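Local coordinates for uncharacterized protein YjgB (PDB 4YGT), which is of unknown function, but is a putative secreted lipoprotein and the first structural representative of the DUF4309 family, at residues Val20-Asn25 and Met32-Gln37; Leu123-Thr128 and His143-Thr148. All coordinates share one frame; numbering follows the deposited sequence.

Contact 1 of 2, residues Val20-Asn25 and Met32-Gln37; sequences VKNLYN and MPQQAQ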
loop_
_atom_site.group_PDB
_atom_site.type_symbol
_atom_site.label_atom_id
_atom_site.label_comp_id
_atom_site.label_asym_id
_atom_site.label_seq_id
_atom_site.Cartn_x
_atom_site.Cartn_y
_atom_site.Cartn_z
ATOM N N VAL A 20 10.245 -3.302 -1.697
ATOM C CA VAL A 20 10.333 -1.843 -1.580
ATOM C C VAL A 20 10.695 -1.252 -2.954
ATOM O O VAL A 20 10.055 -0.287 -3.389
ATOM C CB VAL A 20 11.354 -1.471 -0.467
ATOM C CG1 VAL A 20 11.801 -0.021 -0.558
ATOM C CG2 VAL A 20 10.774 -1.760 0.906
ATOM N N LYS A 21 11.669 -1.883 -3.655
ATOM C CA LYS A 21 12.086 -1.492 -5.000
ATOM C C LYS A 21 10.929 -1.635 -6.001
ATOM O O LYS A 21 10.695 -0.705 -6.777
ATOM C CB LYS A 21 13.306 -2.314 -5.484
ATOM C CG LYS A 21 14.642 -1.945 -4.816
ATOM C CD LYS A 21 15.855 -2.599 -5.511
ATOM C CE LYS A 21 16.078 -4.056 -5.153
ATOM N NZ LYS A 21 17.076 -4.698 -6.048
ATOM N N ASN A 22 10.188 -2.778 -5.971
ATOM C CA ASN A 22 9.088 -3.019 -6.899
ATOM C C ASN A 22 7.910 -2.050 -6.623
ATOM O O ASN A 22 7.281 -1.571 -7.568
ATOM C CB ASN A 22 8.647 -4.497 -6.851
ATOM C CG ASN A 22 7.743 -4.952 -7.979
ATOM O OD1 ASN A 22 7.726 -4.395 -9.093
ATOM N ND2 ASN A 22 6.997 -6.023 -7.721
ATOM N N LEU A 23 7.646 -1.733 -5.342
ATOM C CA LEU A 23 6.591 -0.810 -4.935
ATOM C C LEU A 23 6.895 0.607 -5.412
ATOM O O LEU A 23 6.011 1.246 -5.966
ATOM C CB LEU A 23 6.405 -0.815 -3.418
ATOM C CG LEU A 23 5.760 -2.016 -2.783
ATOM C CD1 LEU A 23 6.017 -2.008 -1.272
ATOM C CD2 LEU A 23 4.256 -2.052 -3.043
ATOM N N TYR A 24 8.145 1.073 -5.226
ATOM C CA TYR A 24 8.620 2.388 -5.653
ATOM C C TYR A 24 8.481 2.551 -7.168
ATOM O O TYR A 24 7.984 3.583 -7.615
ATOM C CB TYR A 24 10.074 2.617 -5.214
ATOM C CG TYR A 24 10.636 3.978 -5.585
ATOM C CD1 TYR A 24 10.274 5.123 -4.879
ATOM C CD2 TYR A 24 11.544 4.117 -6.634
ATOM C CE1 TYR A 24 10.792 6.373 -5.214
ATOM C CE2 TYR A 24 12.075 5.362 -6.972
ATOM C CZ TYR A 24 11.694 6.488 -6.263
ATOM O OH TYR A 24 12.220 7.710 -6.607
ATOM N N ASN A 25 8.870 1.509 -7.925
ATOM C CA ASN A 25 8.805 1.402 -9.384
ATOM C C ASN A 25 7.383 1.577 -9.906
ATOM O O ASN A 25 7.150 2.527 -10.652
ATOM C CB ASN A 25 9.373 0.037 -9.837
ATOM C CG ASN A 25 9.341 -0.278 -11.336
ATOM O OD1 ASN A 25 10.044 0.327 -12.151
ATOM N ND2 ASN A 25 8.620 -1.330 -11.713
HETATM N N MSE A 32 -0.058 -0.596 -7.894
HETATM C CA MSE A 32 0.745 -1.420 -7.016
HETATM C C MSE A 32 1.030 -2.739 -7.753
HETATM O O MSE A 32 0.385 -3.010 -8.777
HETATM C CB MSE A 32 0.080 -1.581 -5.672
HETATM C CG MSE A 32 0.075 -0.275 -4.943
HETATM SE SE MSE A 32 -0.008 -0.622 -3.095
HETATM C CE MSE A 32 1.059 0.744 -2.449
ATOM N N PRO A 33 2.092 -3.491 -7.385
ATOM C CA PRO A 33 2.433 -4.677 -8.183
ATOM C C PRO A 33 1.634 -5.930 -7.828
ATOM O O PRO A 33 0.697 -5.903 -7.005
ATOM C CB PRO A 33 3.927 -4.881 -7.898
ATOM C CG PRO A 33 4.316 -3.816 -6.893
ATOM C CD PRO A 33 3.072 -3.284 -6.302
ATOM N N GLN A 34 2.010 -7.040 -8.513
ATOM C CA GLN A 34 1.496 -8.399 -8.329
ATOM C C GLN A 34 -0.022 -8.496 -8.590
ATOM O O GLN A 34 -0.455 -8.280 -9.719
ATOM C CB GLN A 34 1.853 -8.927 -6.909
ATOM C CG GLN A 34 3.353 -8.931 -6.550
ATOM C CD GLN A 34 4.174 -9.844 -7.424
ATOM O OE1 GLN A 34 4.768 -9.413 -8.422
ATOM N NE2 GLN A 34 4.205 -11.129 -7.079
ATOM N N GLN A 35 -0.815 -8.842 -7.561
ATOM C CA GLN A 35 -2.260 -9.060 -7.672
ATOM C C GLN A 35 -3.009 -7.778 -8.049
ATOM O O GLN A 35 -3.987 -7.843 -8.807
ATOM C CB GLN A 35 -2.830 -9.644 -6.362
ATOM C CG GLN A 35 -2.276 -11.040 -5.983
ATOM C CD GLN A 35 -0.833 -11.095 -5.472
ATOM O OE1 GLN A 35 -0.268 -10.102 -4.973
ATOM N NE2 GLN A 35 -0.210 -12.278 -5.566
ATOM N N ALA A 36 -2.511 -6.613 -7.575
ATOM C CA ALA A 36 -3.123 -5.314 -7.832
ATOM C C ALA A 36 -2.736 -4.750 -9.198
ATOM O O ALA A 36 -3.218 -3.683 -9.579
ATOM C CB ALA A 36 -2.748 -4.331 -6.729
ATOM N N GLN A 37 -1.919 -5.466 -9.959
ATOM C CA GLN A 37 -1.454 -4.982 -11.274
ATOM C C GLN A 37 -2.587 -4.524 -12.202
ATOM O O GLN A 37 -3.581 -5.236 -12.337
ATOM C CB GLN A 37 -0.662 -6.069 -11.990
ATOM C CG GLN A 37 0.200 -5.516 -13.099
ATOM C CD GLN A 37 0.617 -6.580 -14.065
ATOM O OE1 GLN A 37 0.790 -7.753 -13.721
ATOM N NE2 GLN A 37 0.807 -6.178 -15.291
#

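Contact 2 of 2, residues Leu123-Thr128 and His143-Thr148; sequences LTVPFT and HFVIGT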
loop_
_atom_site.group_PDB
_atom_site.type_symbol
_atom_site.label_atom_id
_atom_site.label_comp_id
_atom_site.label_asym_id
_atom_site.label_seq_id
_atom_site.Cartn_x
_atom_site.Cartn_y
_atom_site.Cartn_z
ATOM N N LEU A 123 5.527 12.263 8.045
ATOM C CA LEU A 123 4.231 12.806 8.466
ATOM C C LEU A 123 3.588 12.019 9.602
ATOM O O LEU A 123 3.820 10.814 9.765
ATOM C CB LEU A 123 3.223 12.832 7.290
ATOM C CG LEU A 123 3.480 13.668 6.033
ATOM C CD1 LEU A 123 2.469 13.306 4.947
ATOM C CD2 LEU A 123 3.384 15.165 6.317
ATOM N N THR A 124 2.694 12.696 10.323
ATOM C CA THR A 124 1.941 12.146 11.443
ATOM C C THR A 124 0.721 11.400 10.852
ATOM O O THR A 124 0.324 11.679 9.704
ATOM C CB THR A 124 1.623 13.300 12.449
ATOM O OG1 THR A 124 1.245 12.773 13.723
ATOM C CG2 THR A 124 0.590 14.313 11.931
ATOM N N VAL A 125 0.188 10.402 11.589
ATOM C CA VAL A 125 -0.983 9.641 11.139
ATOM C C VAL A 125 -2.148 9.995 12.106
ATOM O O VAL A 125 -2.010 9.793 13.324
ATOM C CB VAL A 125 -0.751 8.094 11.011
ATOM C CG1 VAL A 125 -1.997 7.386 10.476
ATOM C CG2 VAL A 125 0.464 7.770 10.139
ATOM N N PRO A 126 -3.285 10.544 11.589
ATOM C CA PRO A 126 -4.408 10.883 12.490
ATOM C C PRO A 126 -5.056 9.649 13.115
ATOM O O PRO A 126 -5.262 8.636 12.428
ATOM C CB PRO A 126 -5.398 11.624 11.582
ATOM C CG PRO A 126 -5.073 11.161 10.193
ATOM C CD PRO A 126 -3.596 10.880 10.179
ATOM N N PHE A 127 -5.363 9.753 14.432
ATOM C CA PHE A 127 -6.024 8.749 15.279
ATOM C C PHE A 127 -5.105 7.531 15.655
ATOM O O PHE A 127 -5.620 6.578 16.258
ATOM C CB PHE A 127 -7.365 8.237 14.631
ATOM C CG PHE A 127 -8.313 9.287 14.067
ATOM C CD1 PHE A 127 -8.913 10.236 14.902
ATOM C CD2 PHE A 127 -8.622 9.312 12.711
ATOM C CE1 PHE A 127 -9.782 11.203 14.382
ATOM C CE2 PHE A 127 -9.502 10.273 12.194
ATOM C CZ PHE A 127 -10.070 11.213 13.030
ATOM N N THR A 128 -3.780 7.542 15.295
ATOM C CA THR A 128 -2.851 6.418 15.578
ATOM C C THR A 128 -1.461 6.912 16.019
ATOM O O THR A 128 -1.153 8.111 15.907
ATOM C CB THR A 128 -2.689 5.409 14.370
ATOM O OG1 THR A 128 -1.692 5.842 13.434
ATOM C CG2 THR A 128 -3.988 5.090 13.637
ATOM N N HIS A 143 3.275 6.065 0.679
ATOM C CA HIS A 143 3.267 6.328 2.103
ATOM C C HIS A 143 3.581 5.046 2.853
ATOM O O HIS A 143 2.711 4.176 2.951
ATOM C CB HIS A 143 1.887 6.863 2.510
ATOM C CG HIS A 143 1.542 8.198 1.931
ATOM N ND1 HIS A 143 1.484 9.332 2.723
ATOM C CD2 HIS A 143 1.194 8.532 0.668
ATOM C CE1 HIS A 143 1.118 10.313 1.919
ATOM N NE2 HIS A 143 0.933 9.883 0.673
ATOM N N PHE A 144 4.836 4.887 3.322
ATOM C CA PHE A 144 5.204 3.709 4.113
ATOM C C PHE A 144 4.850 3.997 5.571
ATOM O O PHE A 144 5.538 4.794 6.219
ATOM C CB PHE A 144 6.680 3.349 3.960
ATOM C CG PHE A 144 7.083 2.920 2.580
ATOM C CD1 PHE A 144 7.526 3.851 1.648
ATOM C CD2 PHE A 144 7.057 1.576 2.215
ATOM C CE1 PHE A 144 7.947 3.446 0.378
ATOM C CE2 PHE A 144 7.456 1.175 0.938
ATOM C CZ PHE A 144 7.914 2.112 0.033
ATOM N N VAL A 145 3.759 3.389 6.077
ATOM C CA VAL A 145 3.291 3.642 7.447
ATOM C C VAL A 145 3.923 2.615 8.413
ATOM O O VAL A 145 3.508 1.461 8.465
ATOM C CB VAL A 145 1.740 3.680 7.508
ATOM C CG1 VAL A 145 1.246 3.964 8.912
ATOM C CG2 VAL A 145 1.174 4.706 6.530
ATOM N N ILE A 146 4.925 3.068 9.184
ATOM C CA ILE A 146 5.701 2.271 10.143
ATOM C C ILE A 146 5.079 2.383 11.547
ATOM O O ILE A 146 4.729 3.475 12.006
ATOM C CB ILE A 146 7.199 2.722 10.108
ATOM C CG1 ILE A 146 7.746 2.787 8.642
ATOM C CG2 ILE A 146 8.106 1.889 11.034
ATOM C CD1 ILE A 146 8.262 1.473 7.987
ATOM N N GLY A 147 4.951 1.236 12.207
ATOM C CA GLY A 147 4.361 1.135 13.538
ATOM C C GLY A 147 5.284 1.526 14.672
ATOM O O GLY A 147 6.299 2.193 14.441
ATOM N N THR A 148 4.926 1.122 15.916
ATOM C CA THR A 148 5.723 1.394 17.131
ATOM C C THR A 148 7.071 0.672 17.026
ATOM O O THR A 148 8.111 1.293 17.266
ATOM C CB THR A 148 4.952 1.044 18.399
ATOM O OG1 THR A 148 4.136 -0.111 18.156
ATOM C CG2 THR A 148 4.100 2.208 18.881
#

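Contact 1 of 2, residues Val20-Asn25 and Met32-Gln37
Asn22 and Leu23, neighbours on helix 14-27, receive Pro33 from the chain that runs back past the helix, a helix-loop packing on one face of the antiparallel sheet. The Asn22 CG lies anti to the backbone N (chi1 -166°), which carries the amide out from the helix to Pro33. The amide and the proline ring run alongside each other in opposite senses, and ND2 comes to 3.3 Å from Pro33 CB and 3.6 Å from Pro33 CG. This is van der Waals contact with carbon; the nearest polar atom of the loop, Gln34 OE1, stays 4.1 Å from Asn22 ND2, too far for a hydrogen bond. Replacing the asparagine with an alanine would probably uncover the CB-CG edge of the Pro33 ring and leave a gap on its helix side. Leu23, one residue on, turns its branched end to the loop and lies roughly perpendicular to the Pro33 side chain, with CD2 3.7 Å from Pro33 CD. The buried Met32, modelled as selenomethionine, packs on Ile91, Tyr93, Val155 and Leu157 of the sheet, while its terminal CE lies 4.3 Å from Leu23 CD2.

Contact 2 of 2, residues Leu123-Thr128 and His143-Thr148
Val125 and Val145 meet methyl to methyl, their side chains set at an oblique angle, with Val125 CG2 4.1 Å from Val145 CG1. Both valines point toward the other segment from the backbone outward. In Val145 the touching methyl is the one anti to the backbone N (chi1 -179°); in Val125 it is the other branch, anti to the carbonyl carbon. A second pair lies farther along the strands, where Leu123 CD1 approaches the His143 ring at its edge and near its plane, 4.5 Å from CE1. That carbon lies between the two ring nitrogens, and both of these have partners: ND1 is hydrogen-bonded to Asp132 OD2, and NE2 makes a weak bond to Glu141 OE2. The two carboxylates probably fix the rotation of the ring and so keep the CE1 edge turned to the leucine. From Val125 to Thr128 the chain makes a type II beta turn, closed by a weak bond from Thr128 N to Val125 O (3.5 Å), with Phe127 at the position of positive phi. The CA atoms of Val125 and Val145 are 8.2 Å apart, with the chain of strand 131-137 and of Glu130 just before it lying between the two segments: Val134 touches both Leu123 and His143, and Glu130 touches both valines. Side chains reaching across an intervening strand in this way, on one face of the sheet, are characteristic of next-but-one strands in an antiparallel sheet, here where it ends at strand 121-124.

Contact 1 is mostly buried and joins helix 14-27 to the loop that follows it; contact 2 is only partly buried and spans three strands at the margin of the sheet. Their centres are about 20 Å apart, on opposite sides of the chain's centre, and they share no helix or strand. Even so they touch, because Leu23 CD1 packs on Phe144 CE2 at 4.1 Å, bringing the helix against strand 140-146. Both rest on apolar contact, but their polar surroundings differ: in contact 1 an amide lies against a proline ring, whereas in contact 2 a histidine bonded to acidic side chains, one of them weakly, lies beside a leucine, next to the valine pair.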